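Local coordinates for protein geranylgeranyl pyrophosphate synthetase (Pyrococcus horikoshii, PDB 1WY0) that probably condenses isopentenyl diphosphate with allylic diphosphates to build geranylgeranyl diphosphate, at residues A[47-55]-A[68-79]; A[198-206]-A[316-324]. All coordinates share one frame; numbering follows the deposited sequence.

Contact 1 of 2, residues A[47-55]-A[68-79]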
loop_
_atom_site.group_PDB
_atom_site.type_symbol
_atom_site.label_atom_id
_atom_site.label_comp_id
_atom_site.label_asym_id
_atom_site.label_seq_id
_atom_site.Cartn_x
_atom_site.Cartn_y
_atom_site.Cartn_z
ATOM N N LYS A 47 1.697 -12.948 -17.942
ATOM C CA LYS A 47 0.912 -14.108 -18.356
ATOM C C LYS A 47 -0.269 -14.378 -17.418
ATOM O O LYS A 47 -1.150 -15.176 -17.707
ATOM C CB LYS A 47 1.842 -15.320 -18.393
ATOM C CG LYS A 47 2.886 -15.208 -19.508
ATOM C CD LYS A 47 3.800 -16.434 -19.575
ATOM C CE LYS A 47 4.990 -16.225 -20.518
ATOM N NZ LYS A 47 5.260 -17.458 -21.257
ATOM N N ARG A 48 -0.318 -13.695 -16.278
ATOM C CA ARG A 48 -1.416 -13.846 -15.329
ATOM C C ARG A 48 -1.527 -15.252 -14.749
ATOM O O ARG A 48 -2.627 -15.779 -14.602
ATOM C CB ARG A 48 -2.756 -13.483 -15.987
ATOM C CG ARG A 48 -2.736 -12.270 -16.909
ATOM C CD ARG A 48 -2.214 -11.007 -16.228
ATOM N NE ARG A 48 -2.384 -9.843 -17.098
ATOM C CZ ARG A 48 -1.664 -8.728 -17.021
ATOM N NH1 ARG A 48 -0.710 -8.611 -16.106
ATOM N NH2 ARG A 48 -1.893 -7.734 -17.863
ATOM N N VAL A 49 -0.394 -15.853 -14.408
ATOM C CA VAL A 49 -0.386 -17.193 -13.838
ATOM C C VAL A 49 -1.158 -17.274 -12.525
ATOM O O VAL A 49 -1.871 -18.246 -12.280
ATOM C CB VAL A 49 1.053 -17.682 -13.590
ATOM C CG1 VAL A 49 1.039 -18.950 -12.757
ATOM C CG2 VAL A 49 1.743 -17.943 -14.922
ATOM N N ARG A 50 -1.007 -16.263 -11.673
ATOM C CA ARG A 50 -1.702 -16.258 -10.392
ATOM C C ARG A 50 -3.210 -16.244 -10.586
ATOM O O ARG A 50 -3.915 -17.058 -10.002
ATOM C CB ARG A 50 -1.236 -15.070 -9.546
ATOM C CG ARG A 50 0.175 -15.287 -9.033
ATOM C CD ARG A 50 0.773 -14.089 -8.317
ATOM N NE ARG A 50 2.171 -14.363 -7.999
ATOM C CZ ARG A 50 3.135 -14.489 -8.906
ATOM N NH1 ARG A 50 2.866 -14.351 -10.196
ATOM N NH2 ARG A 50 4.367 -14.783 -8.523
ATOM N N PRO A 51 -3.727 -15.317 -11.406
ATOM C CA PRO A 51 -5.173 -15.272 -11.631
ATOM C C PRO A 51 -5.643 -16.599 -12.237
ATOM O O PRO A 51 -6.717 -17.100 -11.909
ATOM C CB PRO A 51 -5.334 -14.107 -12.605
ATOM C CG PRO A 51 -4.182 -13.222 -12.281
ATOM C CD PRO A 51 -3.054 -14.201 -12.093
ATOM N N PHE A 52 -4.828 -17.162 -13.124
ATOM C CA PHE A 52 -5.154 -18.436 -13.757
ATOM C C PHE A 52 -5.349 -19.507 -12.693
ATOM O O PHE A 52 -6.240 -20.343 -12.795
ATOM C CB PHE A 52 -4.036 -18.877 -14.711
ATOM C CG PHE A 52 -4.343 -20.151 -15.460
ATOM C CD1 PHE A 52 -5.303 -20.171 -16.465
ATOM C CD2 PHE A 52 -3.681 -21.333 -15.150
ATOM C CE1 PHE A 52 -5.597 -21.348 -17.150
ATOM C CE2 PHE A 52 -3.966 -22.518 -15.829
ATOM C CZ PHE A 52 -4.927 -22.523 -16.832
ATOM N N VAL A 53 -4.513 -19.479 -11.664
ATOM C CA VAL A 53 -4.621 -20.458 -10.600
ATOM C C VAL A 53 -5.928 -20.251 -9.858
ATOM O O VAL A 53 -6.547 -21.208 -9.388
ATOM C CB VAL A 53 -3.428 -20.344 -9.639
ATOM C CG1 VAL A 53 -3.638 -21.220 -8.407
ATOM C CG2 VAL A 53 -2.170 -20.762 -10.369
ATOM N N VAL A 54 -6.359 -19.000 -9.770
ATOM C CA VAL A 54 -7.604 -18.690 -9.091
ATOM C C VAL A 54 -8.779 -19.340 -9.828
ATOM O O VAL A 54 -9.444 -20.227 -9.293
ATOM C CB VAL A 54 -7.847 -17.161 -9.022
ATOM C CG1 VAL A 54 -9.172 -16.882 -8.344
ATOM C CG2 VAL A 54 -6.708 -16.479 -8.258
ATOM N N LEU A 55 -9.025 -18.887 -11.054
ATOM C CA LEU A 55 -10.121 -19.402 -11.871
ATOM C C LEU A 55 -10.028 -20.909 -12.087
ATOM O O LEU A 55 -11.041 -21.598 -12.078
ATOM C CB LEU A 55 -10.157 -18.686 -13.227
ATOM C CG LEU A 55 -10.229 -17.158 -13.148
ATOM C CD1 LEU A 55 -10.282 -16.565 -14.547
ATOM C CD2 LEU A 55 -11.446 -16.745 -12.344
ATOM N N ALA A 68 -15.110 -15.964 -9.909
ATOM C CA ALA A 68 -13.836 -15.689 -9.253
ATOM C C ALA A 68 -12.958 -14.733 -10.067
ATOM O O ALA A 68 -11.736 -14.714 -9.951
ATOM C CB ALA A 68 -13.104 -17.020 -9.061
ATOM N N ILE A 69 -13.609 -13.914 -10.913
ATOM C CA ILE A 69 -12.835 -13.026 -11.788
ATOM C C ILE A 69 -12.266 -11.815 -11.035
ATOM O O ILE A 69 -11.079 -11.506 -11.064
ATOM C CB ILE A 69 -13.744 -12.547 -12.925
ATOM C CG1 ILE A 69 -14.085 -13.705 -13.867
ATOM C CG2 ILE A 69 -13.003 -11.487 -13.761
ATOM C CD1 ILE A 69 -12.835 -14.312 -14.513
ATOM N N TYR A 70 -13.093 -11.056 -10.321
ATOM C CA TYR A 70 -12.573 -9.902 -9.594
ATOM C C TYR A 70 -11.611 -10.293 -8.474
ATOM O O TYR A 70 -10.653 -9.575 -8.195
ATOM C CB TYR A 70 -13.708 -9.039 -9.049
ATOM C CG TYR A 70 -14.221 -8.041 -10.056
ATOM C CD1 TYR A 70 -15.338 -8.318 -10.840
ATOM C CD2 TYR A 70 -13.587 -6.812 -10.226
ATOM C CE1 TYR A 70 -15.812 -7.395 -11.762
ATOM C CE2 TYR A 70 -14.051 -5.882 -11.146
ATOM C CZ TYR A 70 -15.169 -6.179 -11.911
ATOM O OH TYR A 70 -15.640 -5.249 -12.814
ATOM N N PRO A 71 -11.868 -11.421 -7.795
ATOM C CA PRO A 71 -10.952 -11.827 -6.726
ATOM C C PRO A 71 -9.605 -12.236 -7.316
ATOM O O PRO A 71 -8.566 -12.104 -6.670
ATOM C CB PRO A 71 -11.684 -13.001 -6.082
ATOM C CG PRO A 71 -13.101 -12.583 -6.203
ATOM C CD PRO A 71 -13.176 -12.080 -7.626
ATOM N N ALA A 72 -9.632 -12.747 -8.546
ATOM C CA ALA A 72 -8.411 -13.152 -9.234
ATOM C C ALA A 72 -7.702 -11.871 -9.661
ATOM O O ALA A 72 -6.478 -11.787 -9.632
ATOM C CB ALA A 72 -8.739 -13.993 -10.452
ATOM N N VAL A 73 -8.485 -10.878 -10.061
ATOM C CA VAL A 73 -7.927 -9.601 -10.470
ATOM C C VAL A 73 -7.221 -8.957 -9.281
ATOM O O VAL A 73 -6.146 -8.387 -9.424
ATOM C CB VAL A 73 -9.033 -8.660 -11.000
ATOM C CG1 VAL A 73 -8.498 -7.236 -11.151
ATOM C CG2 VAL A 73 -9.533 -9.167 -12.349
ATOM N N ALA A 74 -7.835 -9.069 -8.108
ATOM C CA ALA A 74 -7.288 -8.509 -6.880
ATOM C C ALA A 74 -5.875 -9.029 -6.682
ATOM O O ALA A 74 -4.924 -8.275 -6.447
ATOM C CB ALA A 74 -8.163 -8.914 -5.697
ATOM N N ILE A 75 -5.746 -10.339 -6.783
ATOM C CA ILE A 75 -4.461 -10.978 -6.617
ATOM C C ILE A 75 -3.426 -10.527 -7.647
ATOM O O ILE A 75 -2.256 -10.354 -7.307
ATOM C CB ILE A 75 -4.625 -12.509 -6.634
ATOM C CG1 ILE A 75 -5.346 -12.937 -5.349
ATOM C CG2 ILE A 75 -3.262 -13.197 -6.763
ATOM C CD1 ILE A 75 -5.289 -14.434 -5.055
ATOM N N GLU A 76 -3.836 -10.318 -8.896
ATOM C CA GLU A 76 -2.867 -9.878 -9.903
ATOM C C GLU A 76 -2.472 -8.434 -9.643
ATOM O O GLU A 76 -1.357 -8.028 -9.948
ATOM C CB GLU A 76 -3.427 -10.009 -11.321
ATOM C CG GLU A 76 -2.437 -9.622 -12.436
ATOM C CD GLU A 76 -1.181 -10.496 -12.491
ATOM O OE1 GLU A 76 -1.033 -11.417 -11.667
ATOM O OE2 GLU A 76 -0.319 -10.257 -13.373
ATOM N N LEU A 77 -3.392 -7.654 -9.097
ATOM C CA LEU A 77 -3.106 -6.259 -8.781
ATOM C C LEU A 77 -2.124 -6.223 -7.608
ATOM O O LEU A 77 -1.197 -5.419 -7.580
ATOM C CB LEU A 77 -4.399 -5.513 -8.424
ATOM C CG LEU A 77 -5.289 -5.255 -9.643
ATOM C CD1 LEU A 77 -6.581 -4.534 -9.237
ATOM C CD2 LEU A 77 -4.496 -4.426 -10.658
ATOM N N ILE A 78 -2.323 -7.113 -6.648
ATOM C CA ILE A 78 -1.439 -7.172 -5.495
ATOM C C ILE A 78 -0.051 -7.579 -5.950
ATOM O O ILE A 78 0.938 -6.989 -5.530
ATOM C CB ILE A 78 -1.953 -8.164 -4.434
ATOM C CG1 ILE A 78 -3.076 -7.509 -3.631
ATOM C CG2 ILE A 78 -0.800 -8.580 -3.501
ATOM C CD1 ILE A 78 -3.609 -8.336 -2.485
ATOM N N HIS A 79 0.024 -8.580 -6.815
ATOM C CA HIS A 79 1.307 -9.040 -7.333
ATOM C C HIS A 79 2.027 -7.881 -8.033
ATOM O O HIS A 79 3.235 -7.695 -7.863
ATOM C CB HIS A 79 1.106 -10.194 -8.332
ATOM C CG HIS A 79 2.339 -10.546 -9.117
ATOM N ND1 HIS A 79 3.478 -11.062 -8.534
ATOM C CD2 HIS A 79 2.609 -10.450 -10.441
ATOM C CE1 HIS A 79 4.394 -11.268 -9.464
ATOM N NE2 HIS A 79 3.892 -10.904 -10.631
HETATM O O HOH W 1 1.479 -11.809 -14.796
HETATM O O HOH W 2 0.704 -13.759 -12.049
#
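E76 OE2 is gripped twice: R48 NH1 bonds to it at 3.2 Å in a salt bridge, with an N-H...O angle of 153°, and water 1 donates to it at 2.8 Å while accepting from R48 N. NH1 comes in on the anti side of the carboxylate, and the guanidinium and carboxylate planes stand steeply to each other. NH2 of the same guanidinium hydrogen-bonds to P42 O and forms a salt bridge with D19. The other oxygen, E76 OE1, takes water 2, which also accepts from R50 N and NH1, so the glutamate ties together the start of helix 49-57. E76 sets CG opposite its backbone N (chi1 -177°) and bends at chi2, which brings the carboxylate over the proline, OE1 lying 3.5 Å from P51 CD. E76 CB also meets P51 CG, at 3.4 Å. Helices 49-57 and 69-90 run nearly antiparallel here, and the GGKRxRP sequence that leads into the first is a family signature. In related prenyl synthases its second arginine and the residue matching H79 help bind the isopentenyl diphosphate. Here the guanidinium of R50 lies flat on the ring of H79, centres 3.7 Å apart and planes 10° apart. Deeper in, A72 CB sits 3.6 Å from V54 CB, its small size letting the backbones come close. At the far end L55 CD1 presses on I69 CD1 at a tight 3.4 Å, and L55 CD2 lies 3.2 Å from A68 O.

Contact 2 of 2, residues A[198-206]-A[316-324]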
loop_
_atom_site.group_PDB
_atom_site.type_symbol
_atom_site.label_atom_id
_atom_site.label_comp_id
_atom_site.label_asym_id
_atom_site.label_seq_id
_atom_site.Cartn_x
_atom_site.Cartn_y
_atom_site.Cartn_z
ATOM N N GLU A 198 -11.429 -30.024 2.799
ATOM C CA GLU A 198 -10.335 -30.919 2.444
ATOM C C GLU A 198 -9.719 -30.525 1.102
ATOM O O GLU A 198 -8.521 -30.632 0.871
ATOM C CB GLU A 198 -10.885 -32.343 2.370
ATOM C CG GLU A 198 -9.905 -33.376 2.926
ATOM C CD GLU A 198 -9.300 -32.860 4.213
ATOM O OE1 GLU A 198 -8.508 -31.928 4.157
ATOM O OE2 GLU A 198 -9.609 -33.414 5.266
ATOM N N TYR A 199 -10.604 -30.097 0.179
ATOM C CA TYR A 199 -10.118 -29.555 -1.084
ATOM C C TYR A 199 -9.245 -28.323 -0.840
ATOM O O TYR A 199 -8.114 -28.214 -1.295
ATOM C CB TYR A 199 -11.328 -29.136 -1.923
ATOM C CG TYR A 199 -12.112 -30.318 -2.374
ATOM C CD1 TYR A 199 -13.362 -30.126 -2.962
ATOM C CD2 TYR A 199 -11.595 -31.609 -2.266
ATOM C CE1 TYR A 199 -14.078 -31.207 -3.451
ATOM C CE2 TYR A 199 -12.319 -32.694 -2.746
ATOM C CZ TYR A 199 -13.557 -32.495 -3.331
ATOM O OH TYR A 199 -14.276 -33.568 -3.825
ATOM N N ILE A 200 -9.842 -27.352 -0.120
ATOM C CA ILE A 200 -9.149 -26.093 0.129
ATOM C C ILE A 200 -7.763 -26.309 0.745
ATOM O O ILE A 200 -6.792 -25.641 0.417
ATOM C CB ILE A 200 -10.016 -25.239 1.058
ATOM C CG1 ILE A 200 -11.293 -24.800 0.335
ATOM C CG2 ILE A 200 -9.248 -23.968 1.463
ATOM C CD1 ILE A 200 -12.303 -24.142 1.277
ATOM N N LYS A 201 -7.696 -27.254 1.701
ATOM C CA LYS A 201 -6.408 -27.532 2.329
ATOM C C LYS A 201 -5.422 -28.158 1.340
ATOM O O LYS A 201 -4.211 -28.055 1.482
ATOM C CB LYS A 201 -6.636 -28.479 3.508
ATOM C CG LYS A 201 -5.559 -28.328 4.585
ATOM C CD LYS A 201 -5.368 -29.613 5.394
ATOM C CE LYS A 201 -3.924 -30.125 5.348
ATOM N NZ LYS A 201 -3.872 -31.379 4.598
ATOM N N ALA A 202 -6.006 -28.835 0.334
ATOM C CA ALA A 202 -5.180 -29.449 -0.695
ATOM C C ALA A 202 -4.738 -28.420 -1.741
ATOM O O ALA A 202 -3.610 -28.419 -2.224
ATOM C CB ALA A 202 -6.009 -30.550 -1.357
ATOM N N LEU A 203 -5.651 -27.524 -2.098
ATOM C CA LEU A 203 -5.356 -26.470 -3.058
ATOM C C LEU A 203 -4.319 -25.517 -2.474
ATOM O O LEU A 203 -3.355 -25.149 -3.146
ATOM C CB LEU A 203 -6.630 -25.699 -3.407
ATOM C CG LEU A 203 -7.571 -26.392 -4.395
ATOM C CD1 LEU A 203 -8.872 -25.609 -4.518
ATOM C CD2 LEU A 203 -6.882 -26.504 -5.751
ATOM N N SER A 204 -4.526 -25.137 -1.216
ATOM C CA SER A 204 -3.627 -24.239 -0.502
ATOM C C SER A 204 -2.210 -24.793 -0.454
ATOM O O SER A 204 -1.248 -24.068 -0.710
ATOM C CB SER A 204 -4.122 -24.029 0.928
ATOM O OG SER A 204 -5.499 -23.703 0.957
ATOM N N SER A 205 -2.092 -26.079 -0.121
ATOM C CA SER A 205 -0.799 -26.755 -0.018
ATOM C C SER A 205 -0.079 -26.806 -1.359
ATOM O O SER A 205 1.151 -26.748 -1.427
ATOM C CB SER A 205 -1.001 -28.175 0.502
ATOM O OG SER A 205 -1.743 -28.934 -0.437
ATOM N N TRP A 206 -0.862 -26.926 -2.420
ATOM C CA TRP A 206 -0.331 -26.930 -3.780
ATOM C C TRP A 206 0.187 -25.549 -4.193
ATOM O O TRP A 206 1.205 -25.406 -4.854
ATOM C CB TRP A 206 -1.450 -27.374 -4.722
ATOM C CG TRP A 206 -0.984 -27.344 -6.123
ATOM C CD1 TRP A 206 -0.407 -28.411 -6.847
ATOM C CD2 TRP A 206 -1.090 -26.231 -7.044
ATOM N NE1 TRP A 206 -0.143 -28.083 -8.140
ATOM C CE2 TRP A 206 -0.570 -26.669 -8.287
ATOM C CE3 TRP A 206 -1.562 -24.925 -6.920
ATOM C CZ2 TRP A 206 -0.536 -25.804 -9.366
ATOM C CZ3 TRP A 206 -1.529 -24.061 -8.004
ATOM C CH2 TRP A 206 -1.006 -24.502 -9.231
ATOM N N GLU A 316 0.761 -34.293 -5.768
ATOM C CA GLU A 316 0.343 -35.462 -4.997
ATOM C C GLU A 316 -0.636 -35.041 -3.903
ATOM O O GLU A 316 -1.094 -35.862 -3.113
ATOM C CB GLU A 316 1.556 -36.151 -4.358
ATOM C CG GLU A 316 1.482 -36.327 -2.841
ATOM C CD GLU A 316 2.836 -36.609 -2.206
ATOM O OE1 GLU A 316 3.799 -36.872 -2.960
ATOM O OE2 GLU A 316 2.937 -36.581 -0.956
ATOM N N ALA A 317 -0.946 -33.752 -3.855
ATOM C CA ALA A 317 -1.878 -33.230 -2.863
ATOM C C ALA A 317 -3.184 -32.891 -3.554
ATOM O O ALA A 317 -4.206 -32.698 -2.904
ATOM C CB ALA A 317 -1.299 -31.992 -2.194
ATOM N N LEU A 318 -3.140 -32.818 -4.880
ATOM C CA LEU A 318 -4.330 -32.527 -5.681
ATOM C C LEU A 318 -5.075 -33.823 -6.013
ATOM O O LEU A 318 -6.178 -33.845 -6.547
ATOM C CB LEU A 318 -3.893 -31.822 -6.973
ATOM C CG LEU A 318 -3.582 -30.336 -6.776
ATOM C CD1 LEU A 318 -3.435 -29.594 -8.110
ATOM C CD2 LEU A 318 -4.667 -29.598 -5.994
ATOM N N ARG A 319 -4.382 -34.937 -5.711
ATOM C CA ARG A 319 -4.969 -36.260 -5.874
ATOM C C ARG A 319 -6.369 -36.325 -5.258
ATOM O O ARG A 319 -7.251 -37.047 -5.693
ATOM C CB ARG A 319 -4.067 -37.210 -5.099
ATOM C CG ARG A 319 -3.613 -38.416 -5.911
ATOM C CD ARG A 319 -2.134 -38.727 -5.655
ATOM N NE ARG A 319 -1.512 -39.272 -6.862
ATOM C CZ ARG A 319 -1.127 -38.397 -7.806
ATOM N NH1 ARG A 319 -1.293 -37.098 -7.620
ATOM N NH2 ARG A 319 -0.584 -38.850 -8.938
ATOM N N ILE A 320 -6.528 -35.547 -4.172
ATOM C CA ILE A 320 -7.756 -35.589 -3.395
ATOM C C ILE A 320 -8.969 -35.076 -4.185
ATOM O O ILE A 320 -10.114 -35.435 -3.937
ATOM C CB ILE A 320 -7.531 -34.715 -2.164
ATOM C CG1 ILE A 320 -6.453 -35.338 -1.268
ATOM C CG2 ILE A 320 -8.828 -34.603 -1.354
ATOM C CD1 ILE A 320 -6.805 -36.758 -0.826
ATOM N N LEU A 321 -8.682 -34.160 -5.133
ATOM C CA LEU A 321 -9.746 -33.608 -5.962
ATOM C C LEU A 321 -10.122 -34.561 -7.095
ATOM O O LEU A 321 -9.357 -35.437 -7.476
ATOM C CB LEU A 321 -9.254 -32.285 -6.541
ATOM C CG LEU A 321 -9.438 -31.119 -5.577
ATOM C CD1 LEU A 321 -8.473 -31.187 -4.398
ATOM C CD2 LEU A 321 -9.223 -29.757 -6.243
ATOM N N PRO A 322 -11.323 -34.373 -7.653
ATOM C CA PRO A 322 -11.783 -35.223 -8.741
ATOM C C PRO A 322 -10.954 -34.992 -10.006
ATOM O O PRO A 322 -10.226 -34.018 -10.141
ATOM C CB PRO A 322 -13.247 -34.903 -9.020
ATOM C CG PRO A 322 -13.792 -34.113 -7.839
ATOM C CD PRO A 322 -12.453 -33.630 -7.106
ATOM N N LYS A 323 -11.051 -35.964 -10.933
ATOM C CA LYS A 323 -10.403 -35.774 -12.216
ATOM C C LYS A 323 -11.196 -34.822 -13.110
ATOM O O LYS A 323 -12.379 -34.986 -13.381
ATOM C CB LYS A 323 -10.217 -37.130 -12.904
ATOM C CG LYS A 323 -9.357 -37.023 -14.164
ATOM C CD LYS A 323 -10.202 -36.747 -15.408
ATOM C CE LYS A 323 -9.379 -36.786 -16.699
ATOM N NZ LYS A 323 -10.182 -36.275 -17.807
ATOM N N SER A 324 -10.496 -33.754 -13.496
ATOM C CA SER A 324 -11.016 -32.815 -14.474
ATOM C C SER A 324 -9.839 -32.245 -15.257
ATOM O O SER A 324 -8.688 -32.514 -14.954
ATOM C CB SER A 324 -11.716 -31.687 -13.712
ATOM O OG SER A 324 -10.808 -31.122 -12.760
#
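L318 puts CD1 over a face of the W206 indole, 3.7 Å from the centroid of the five-membered ring and 20° off its normal, a CH-pi contact at one end of the packing of helix 197-224 against the loop between helices 299-315 and 325-336. The indole is fixed at its rim as well, since W206 NE1 bonds to N315 OD1. At the other end the ring of Y199 is covered on one face by L321 CG, while L321 CD1 stands 3.8 Å from Y199 CD2. I320 CG2 is 4.2 Å from Y199 CD2, and P322 CD lies 3.8 Å from Y199 OH. CG anti to the carbonyl carbon (chi1 -69°) swings the tyrosine ring toward L321. An alanine here would probably leave L321 without the ring face and I320 and P322 without their neighbour, opening a gap at the outer end of the contact.

Aliphatic packing fills the middle. L203 CD2 touches L318 CD2 at 3.8 Å and also meets L321 CD2, crossing both side chains at about a right angle, and A202 CB touches L321 CD1. L330 of helix 325-336 packs on L203, W206 and L318.

Where the backbones are near, A202 CB makes a close methyl-to-carbonyl contact with A317 O at 3.2 Å. S205 OG donates to A202 O at 2.6 Å, from above the carbonyl plane and on the same face as W206 N, and itself touches A317 CB at 3.6 Å. The polar atoms make no hydrogen bond across the contact, so its fit depends on side-chain shape and burial of apolar surface.

Contact 1 closes before contact 2 opens along the chain, and their centres lie 19 Å apart, yet they touch directly: V53 CG1 of helix 49-57 packs on W206 CZ3 at 3.6 Å. Helix 49-57 carries one half of contact 1 and, through V53 and S57, also packs on W206 and L203 of contact 2. Helix 167-193 is a second shared neighbour, with S185 beside R50 and I75 and K187 beside I200 and S204. By comparison with related prenyl synthases, contact 1 is probably at the substrate pocket. Separately, the H79 side chain is about 11 Å from a bound mercury ion. Contact 2 is outlying packing of the helical bundle.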